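Local coordinates for protein MS5a (Brassica napus, PDB 6L77) that is a meiosis-related protein of unsettled cellular function whose cystatin-like folds probably enhance papain activity rather than block it, at residues R176-V179 / L180-R184; F147-R150 / D151-L154. One frame throughout, in Å; residues are numbered along the deposited sequence. Where two conformers were deposited one is given.

Contact 1 of 2, residues R176-V179 / L180-R184; sequences RETV and LKSLR
Ser182 holds the backbone oxygen of Thr178 with two bonds at the C-terminal end of the short helix 176-181, where it is the first residue to leave helical phi/psi. Its hydroxyl donates from OG to Thr178 O over 2.9 Å, and its backbone N reaches the same Thr178 O at 3.1 Å. The two donors come in from opposite faces of the carbonyl plane, so the last turn is gripped twice at one atom. The hydroxyl can do this because Ser182 OG lies between its own backbone N and carbonyl carbon (chi1 80°), on the side turned back to the helix. An alanine here would remove the hydroxyl, and Thr178 O would probably be left with the backbone N on one face alone. Further back, Lys181 N bonds to Glu177 O at 2.9 Å, and Leu180 N to Arg176 O at 3.2 Å. Water 1 ties the helix end to the departing chain, donating to both Val179 O and Ser182 O. Beyond it, Leu183 centres an inverse gamma turn.

The Thr178 methyl CG2 lies against the Ser182 hydroxyl, 3.4 Å from OG. The apolar contact is light: Arg176 CG runs alongside Leu180 CD1 at 3.9 Å. Arg176 NH1 continues to a salt bridge with Asp132 and a hydrogen bond to Lys127 O. The helix connects strands 161-170 and 186-195 of the antiparallel sheet. Trp138 NE1, at the start of helix 138-150, donates to Leu180 O; Val179 packs on Val168 and Thr170 of strand 161-170, and Leu183 on Met27 and Leu28 of helix 12-29.

Contact 2 of 2, residues F147-R150 / D151-L154; sequences FFNR and DRCL
Arg152 lays its aliphatic chain over one face of the Phe148 ring, four residues back along the chain. Arg152 CG makes a CH-pi contact, 3.6 Å from the centroid of the Phe148 ring and 19° off its normal. Farther out, Phe148 CE2 sits over the centre of the guanidinium, 3.5 Å from Arg152 CZ. The two planes are 45° apart, so the ring presents an edge atom to the charged group and the pair is not a parallel stack. Phe148 has CG anti to its backbone N, which swings the ring beside its carbonyl carbon and under the arginine; a bend at chi3 of Arg152 (84°) carries the guanidinium past the rim of the ring, beside CE2. At the guanidinium edge, in its plane, Arg152 NH1 makes a weak, strongly bent bond to Asn149 OD1, whose 2.5 Å length is doubtful. The firmer polar grips come from elsewhere: Gln75 OE1 accepts from Arg152 NH2, and Asn149 ND2 donates to Ile145 O.

Two waters help join the helix end to the loop. Asp151 N reaches Phe148 O weakly, at 3.3 Å. Water 2 donates to Phe147 O (2.7 Å) and to Asp151 O, and water 3 accepts from Arg152 N at 2.9 Å while donating weakly to Asn149 O. An Asx turn follows, Cys153 N donating to Asp151 OD1 at 3.0 Å within the type I beta turn 151-154, which has Arg152 at its second position.

This is the exit of helix 138-150. Phe148 is buried against Leu12, Val13 and Leu16 of helix 12-29 and meets the ring of His156 edge-to-face, whereas Phe147 lies on Tyr192 and Gln194 of strand 186-195.

Both contacts are helix ends, where a residue just past the helix reaches back four positions, but contact 1 does so with hydrogen bonds and contact 2 chiefly with an arginine over an aromatic ring. They lie on opposite sides of the chain's centre, their own centres 28 Å apart and their nearest atoms about 17 Å apart, so they do not touch. Two helices span the gap. Helix 138-150 has Trp138 bonded to contact 1 at its start and supplies contact 2 at its end, while helix 12-29 meets contact 2 near its beginning and contact 1 near its close. The two are thus tied through shared helices.

Contact 1 of 2, residues R176-V179 / L180-R184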
ATOM      1  N   ARG A 176       7.327  17.423  -5.664  1.00 21.80           N
ATOM      2  CA  ARG A 176       7.013  16.061  -6.097  1.00 19.40           C
ATOM      3  C   ARG A 176       7.847  15.027  -5.348  1.00 18.75           C
ATOM      4  O   ARG A 176       7.343  13.960  -4.992  1.00 19.18           O
ATOM      5  CB  ARG A 176       7.240  15.949  -7.607  1.00 22.58           C
ATOM      6  CG  ARG A 176       7.030  14.559  -8.222  1.00 22.11           C
ATOM      7  CD  ARG A 176       7.161  14.706  -9.755  1.00 22.91           C
ATOM      8  NE  ARG A 176       6.009  15.461 -10.242  1.00 23.17           N
ATOM      9  CZ  ARG A 176       5.156  15.020 -11.154  1.00 26.40           C
ATOM     10  NH1 ARG A 176       5.365  13.847 -11.744  1.00 27.85           N
ATOM     11  NH2 ARG A 176       4.103  15.759 -11.484  1.00 24.90           N
ATOM     12  N   GLU A 177       9.125  15.328  -5.093  0.50 19.00           N
ATOM     13  CA  GLU A 177       9.974  14.378  -4.379  0.50 20.92           C
ATOM     14  C   GLU A 177       9.406  14.050  -3.001  0.50 21.96           C
ATOM     15  O   GLU A 177       9.483  12.902  -2.543  0.50 20.51           O
ATOM     16  CB  GLU A 177      11.395  14.936  -4.250  0.50 26.70           C
ATOM     17  CG  GLU A 177      11.984  15.469  -5.544  0.50 27.30           C
ATOM     18  CD  GLU A 177      11.653  16.936  -5.770  0.50 34.36           C
ATOM     19  OE1 GLU A 177      12.364  17.804  -5.210  0.50 40.98           O
ATOM     20  OE2 GLU A 177      10.671  17.218  -6.482  0.50 20.69           O
ATOM     21  N   THR A 178       8.838  15.049  -2.323  1.00 20.96           N
ATOM     22  CA  THR A 178       8.207  14.808  -1.028  1.00 20.98           C
ATOM     23  C   THR A 178       7.006  13.888  -1.165  1.00 24.13           C
ATOM     24  O   THR A 178       6.790  13.006  -0.323  1.00 21.98           O
ATOM     25  CB  THR A 178       7.789  16.141  -0.410  1.00 21.76           C
ATOM     26  OG1 THR A 178       8.959  16.940  -0.206  1.00 25.59           O
ATOM     27  CG2 THR A 178       7.078  15.930   0.919  1.00 26.00           C
ATOM     28  N   VAL A 179       6.210  14.074  -2.220  1.00 19.66           N
ATOM     29  CA  VAL A 179       5.037  13.224  -2.411  1.00 18.81           C
ATOM     30  C   VAL A 179       5.442  11.762  -2.520  1.00 23.56           C
ATOM     31  O   VAL A 179       4.758  10.870  -2.003  1.00 21.34           O
ATOM     32  CB  VAL A 179       4.252  13.689  -3.649  1.00 19.97           C
ATOM     33  CG1 VAL A 179       3.028  12.829  -3.863  1.00 21.48           C
ATOM     34  CG2 VAL A 179       3.834  15.161  -3.492  1.00 20.40           C
ATOM     35  N   LEU A 180       6.554  11.489  -3.198  1.00 17.97           N
ATOM     36  CA  LEU A 180       6.970  10.113  -3.467  1.00 18.61           C
ATOM     37  C   LEU A 180       7.788   9.482  -2.346  1.00 24.76           C
ATOM     38  O   LEU A 180       7.734   8.256  -2.171  1.00 21.05           O
ATOM     39  CB  LEU A 180       7.791  10.073  -4.759  1.00 18.48           C
ATOM     40  CG  LEU A 180       6.994  10.341  -6.028  1.00 23.93           C
ATOM     41  CD1 LEU A 180       7.903  10.884  -7.147  1.00 23.72           C
ATOM     42  CD2 LEU A 180       6.317   9.038  -6.452  1.00 25.41           C
ATOM     43  N   LYS A 181       8.561  10.273  -1.594  1.00 22.24           N
ATOM     44  CA  LYS A 181       9.566   9.712  -0.696  1.00 23.61           C
ATOM     45  C   LYS A 181       9.263   9.881   0.789  1.00 27.17           C
ATOM     46  O   LYS A 181       9.905   9.217   1.604  1.00 30.85           O
ATOM     47  CB  LYS A 181      10.949  10.332  -0.982  1.00 23.65           C
ATOM     48  CG  LYS A 181      11.540   9.985  -2.345  1.00 31.46           C
ATOM     49  CD  LYS A 181      12.955  10.551  -2.485  1.00 39.29           C
ATOM     50  CE  LYS A 181      13.425  10.560  -3.932  1.00 45.32           C
ATOM     51  NZ  LYS A 181      13.610   9.198  -4.491  1.00 51.31           N
ATOM     52  N   SER A 182       8.345  10.758   1.175  1.00 22.40           N
ATOM     53  CA  SER A 182       8.051  10.955   2.585  1.00 21.64           C
ATOM     54  C   SER A 182       6.743  10.269   2.956  1.00 24.26           C
ATOM     55  O   SER A 182       5.791  10.251   2.172  1.00 20.33           O
ATOM     56  CB  SER A 182       7.970  12.436   2.942  1.00 30.71           C
ATOM     57  OG  SER A 182       6.721  12.972   2.580  1.00 44.17           O
ATOM     58  N   LEU A 183       6.692   9.735   4.174  1.00 20.32           N
ATOM     59  CA  LEU A 183       5.505   9.019   4.659  1.00 19.06           C
ATOM     60  C   LEU A 183       4.490  10.041   5.173  1.00 20.11           C
ATOM     61  O   LEU A 183       4.362  10.309   6.368  1.00 26.51           O
ATOM     62  CB  LEU A 183       5.903   8.013   5.730  1.00 18.92           C
ATOM     63  CG  LEU A 183       4.779   7.036   6.074  1.00 24.01           C
ATOM     64  CD1 LEU A 183       4.506   6.183   4.860  1.00 22.82           C
ATOM     65  CD2 LEU A 183       5.191   6.187   7.278  1.00 25.94           C
ATOM     66  N   ARG A 184       3.760  10.635   4.232  1.00 22.57           N
ATOM     67  CA  ARG A 184       2.763  11.649   4.520  1.00 19.96           C
ATOM     68  C   ARG A 184       1.412  11.227   3.948  1.00 20.09           C
ATOM     69  O   ARG A 184       1.316  10.265   3.182  1.00 21.23           O
ATOM     70  CB  ARG A 184       3.188  13.007   3.929  1.00 19.83           C
ATOM     71  CG  ARG A 184       3.503  12.957   2.434  1.00 38.43           C
ATOM     72  CD  ARG A 184       3.076  14.250   1.701  1.00 49.87           C
ATOM     73  NE  ARG A 184       1.638  14.476   1.832  1.00 59.08           N
ATOM     74  CZ  ARG A 184       1.078  15.592   2.295  1.00 54.31           C
ATOM     75  NH1 ARG A 184      -0.249  15.668   2.390  1.00 29.84           N
ATOM     76  NH2 ARG A 184       1.838  16.628   2.649  1.00 53.76           N
TER
HETATM   77  O   HOH W   1       4.882   8.830  -0.171  1.00 20.25           O

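Contact 2 of 2, residues F147-R150 / D151-L154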
ATOM      1  N   PHE A 147      -5.596  -5.142  -6.042  1.00 23.83           N
ATOM      2  CA  PHE A 147      -5.973  -6.247  -6.923  1.00 28.57           C
ATOM      3  C   PHE A 147      -6.322  -7.495  -6.117  1.00 25.70           C
ATOM      4  O   PHE A 147      -7.302  -8.191  -6.421  1.00 28.11           O
ATOM      5  CB  PHE A 147      -4.832  -6.534  -7.906  1.00 27.75           C
ATOM      6  CG  PHE A 147      -5.140  -7.636  -8.887  1.00 28.34           C
ATOM      7  CD1 PHE A 147      -6.110  -7.463  -9.865  1.00 32.00           C
ATOM      8  CD2 PHE A 147      -4.466  -8.844  -8.823  1.00 31.00           C
ATOM      9  CE1 PHE A 147      -6.403  -8.478 -10.758  1.00 36.12           C
ATOM     10  CE2 PHE A 147      -4.757  -9.871  -9.724  1.00 34.46           C
ATOM     11  CZ  PHE A 147      -5.722  -9.683 -10.683  1.00 33.05           C
ATOM     12  N   PHE A 148      -5.528  -7.781  -5.081  1.00 27.65           N
ATOM     13  CA  PHE A 148      -5.754  -8.935  -4.213  1.00 24.71           C
ATOM     14  C   PHE A 148      -7.128  -8.882  -3.562  1.00 28.35           C
ATOM     15  O   PHE A 148      -7.852  -9.891  -3.523  1.00 28.90           O
ATOM     16  CB  PHE A 148      -4.649  -8.980  -3.154  1.00 23.57           C
ATOM     17  CG  PHE A 148      -4.902  -9.959  -2.051  1.00 25.06           C
ATOM     18  CD1 PHE A 148      -4.818 -11.327  -2.286  1.00 33.05           C
ATOM     19  CD2 PHE A 148      -5.201  -9.515  -0.771  1.00 23.51           C
ATOM     20  CE1 PHE A 148      -5.034 -12.236  -1.269  1.00 30.87           C
ATOM     21  CE2 PHE A 148      -5.431 -10.420   0.253  1.00 29.22           C
ATOM     22  CZ  PHE A 148      -5.348 -11.785   0.005  1.00 30.33           C
ATOM     23  N   ASN A 149      -7.515  -7.709  -3.058  1.00 25.07           N
ATOM     24  CA  ASN A 149      -8.804  -7.577  -2.391  1.00 26.01           C
ATOM     25  C   ASN A 149      -9.989  -7.619  -3.344  1.00 38.37           C
ATOM     26  O   ASN A 149     -11.131  -7.675  -2.867  1.00 35.91           O
ATOM     27  CB  ASN A 149      -8.855  -6.284  -1.574  1.00 25.86           C
ATOM     28  CG  ASN A 149      -8.163  -6.417  -0.232  1.00 30.86           C
ATOM     29  OD1 ASN A 149      -8.709  -7.015   0.697  1.00 35.53           O
ATOM     30  ND2 ASN A 149      -6.950  -5.869  -0.122  1.00 22.42           N
ATOM     31  N   ARG A 150      -9.770  -7.592  -4.664  1.00 28.36           N
ATOM     32  CA  ARG A 150     -10.901  -7.809  -5.568  1.00 35.03           C
ATOM     33  C   ARG A 150     -11.456  -9.219  -5.428  1.00 41.52           C
ATOM     34  O   ARG A 150     -12.677  -9.421  -5.458  1.00 41.23           O
ATOM     35  CB  ARG A 150     -10.495  -7.550  -7.017  1.00 36.03           C
ATOM     36  CG  ARG A 150     -10.170  -6.096  -7.335  1.00 31.50           C
ATOM     37  CD  ARG A 150     -10.145  -5.898  -8.836  1.00 34.16           C
ATOM     38  NE  ARG A 150     -11.351  -6.450  -9.433  1.00 37.95           N
ATOM     39  CZ  ARG A 150     -12.453  -5.748  -9.661  1.00 39.12           C
ATOM     40  NH1 ARG A 150     -12.489  -4.456  -9.360  1.00 36.30           N
ATOM     41  NH2 ARG A 150     -13.518  -6.340 -10.188  1.00 42.19           N
ATOM     42  N   ASP A 151     -10.572 -10.210  -5.299  1.00 39.11           N
ATOM     43  CA  ASP A 151     -11.002 -11.592  -5.087  1.00 40.24           C
ATOM     44  C   ASP A 151      -9.804 -12.329  -4.499  1.00 42.18           C
ATOM     45  O   ASP A 151      -8.860 -12.656  -5.225  1.00 50.60           O
ATOM     46  CB  ASP A 151     -11.484 -12.236  -6.374  1.00 45.25           C
ATOM     47  CG  ASP A 151     -12.155 -13.577  -6.137  1.00 60.36           C
ATOM     48  OD1 ASP A 151     -11.578 -14.426  -5.422  1.00 60.88           O
ATOM     49  OD2 ASP A 151     -13.268 -13.782  -6.666  1.00 69.65           O
ATOM     50  N   ARG A 152      -9.842 -12.557  -3.189  1.00 38.17           N
ATOM     51  CA  ARG A 152      -8.698 -13.138  -2.507  1.00 35.71           C
ATOM     52  C   ARG A 152      -8.552 -14.627  -2.763  1.00 37.91           C
ATOM     53  O   ARG A 152      -7.528 -15.206  -2.387  1.00 43.73           O
ATOM     54  CB  ARG A 152      -8.803 -12.856  -1.010  1.00 37.88           C
ATOM     55  CG  ARG A 152      -8.637 -11.382  -0.722  1.00 38.25           C
ATOM     56  CD  ARG A 152      -9.337 -10.956   0.511  1.00 46.52           C
ATOM     57  NE  ARG A 152      -8.560 -11.189   1.712  1.00 52.40           N
ATOM     58  CZ  ARG A 152      -8.118 -10.239   2.528  1.00 40.65           C
ATOM     59  NH1 ARG A 152      -8.370  -8.966   2.293  1.00 36.37           N
ATOM     60  NH2 ARG A 152      -7.434 -10.581   3.602  1.00 37.00           N
ATOM     61  N   CYS A 153      -9.525 -15.244  -3.426  1.00 45.05           N
ATOM     62  CA  CYS A 153      -9.494 -16.676  -3.683  1.00 56.53           C
ATOM     63  C   CYS A 153      -8.734 -17.045  -4.948  1.00 59.83           C
ATOM     64  O   CYS A 153      -8.368 -18.214  -5.114  1.00 64.98           O
ATOM     65  CB  CYS A 153     -10.923 -17.208  -3.763  1.00 61.02           C
ATOM     66  SG  CYS A 153     -11.868 -16.856  -2.269  1.00 65.67           S
ATOM     67  N   LEU A 154      -8.478 -16.083  -5.832  1.00 59.31           N
ATOM     68  CA  LEU A 154      -7.739 -16.349  -7.053  1.00 59.46           C
ATOM     69  C   LEU A 154      -6.307 -16.782  -6.739  1.00 63.81           C
ATOM     70  O   LEU A 154      -5.820 -16.668  -5.613  1.00 65.78           O
ATOM     71  CB  LEU A 154      -7.725 -15.110  -7.948  1.00 60.93           C
ATOM     72  CG  LEU A 154      -8.818 -15.030  -9.010  1.00 65.44           C
ATOM     73  CD1 LEU A 154      -8.657 -16.169 -10.002  1.00 71.95           C
ATOM     74  CD2 LEU A 154     -10.190 -15.076  -8.373  1.00 67.94           C
TER
HETATM   75  O   HOH W   2      -8.094 -10.585  -7.284  1.00 40.72           O
HETATM   76  O   HOH W   3     -11.878 -10.867  -2.028  1.00 48.96           O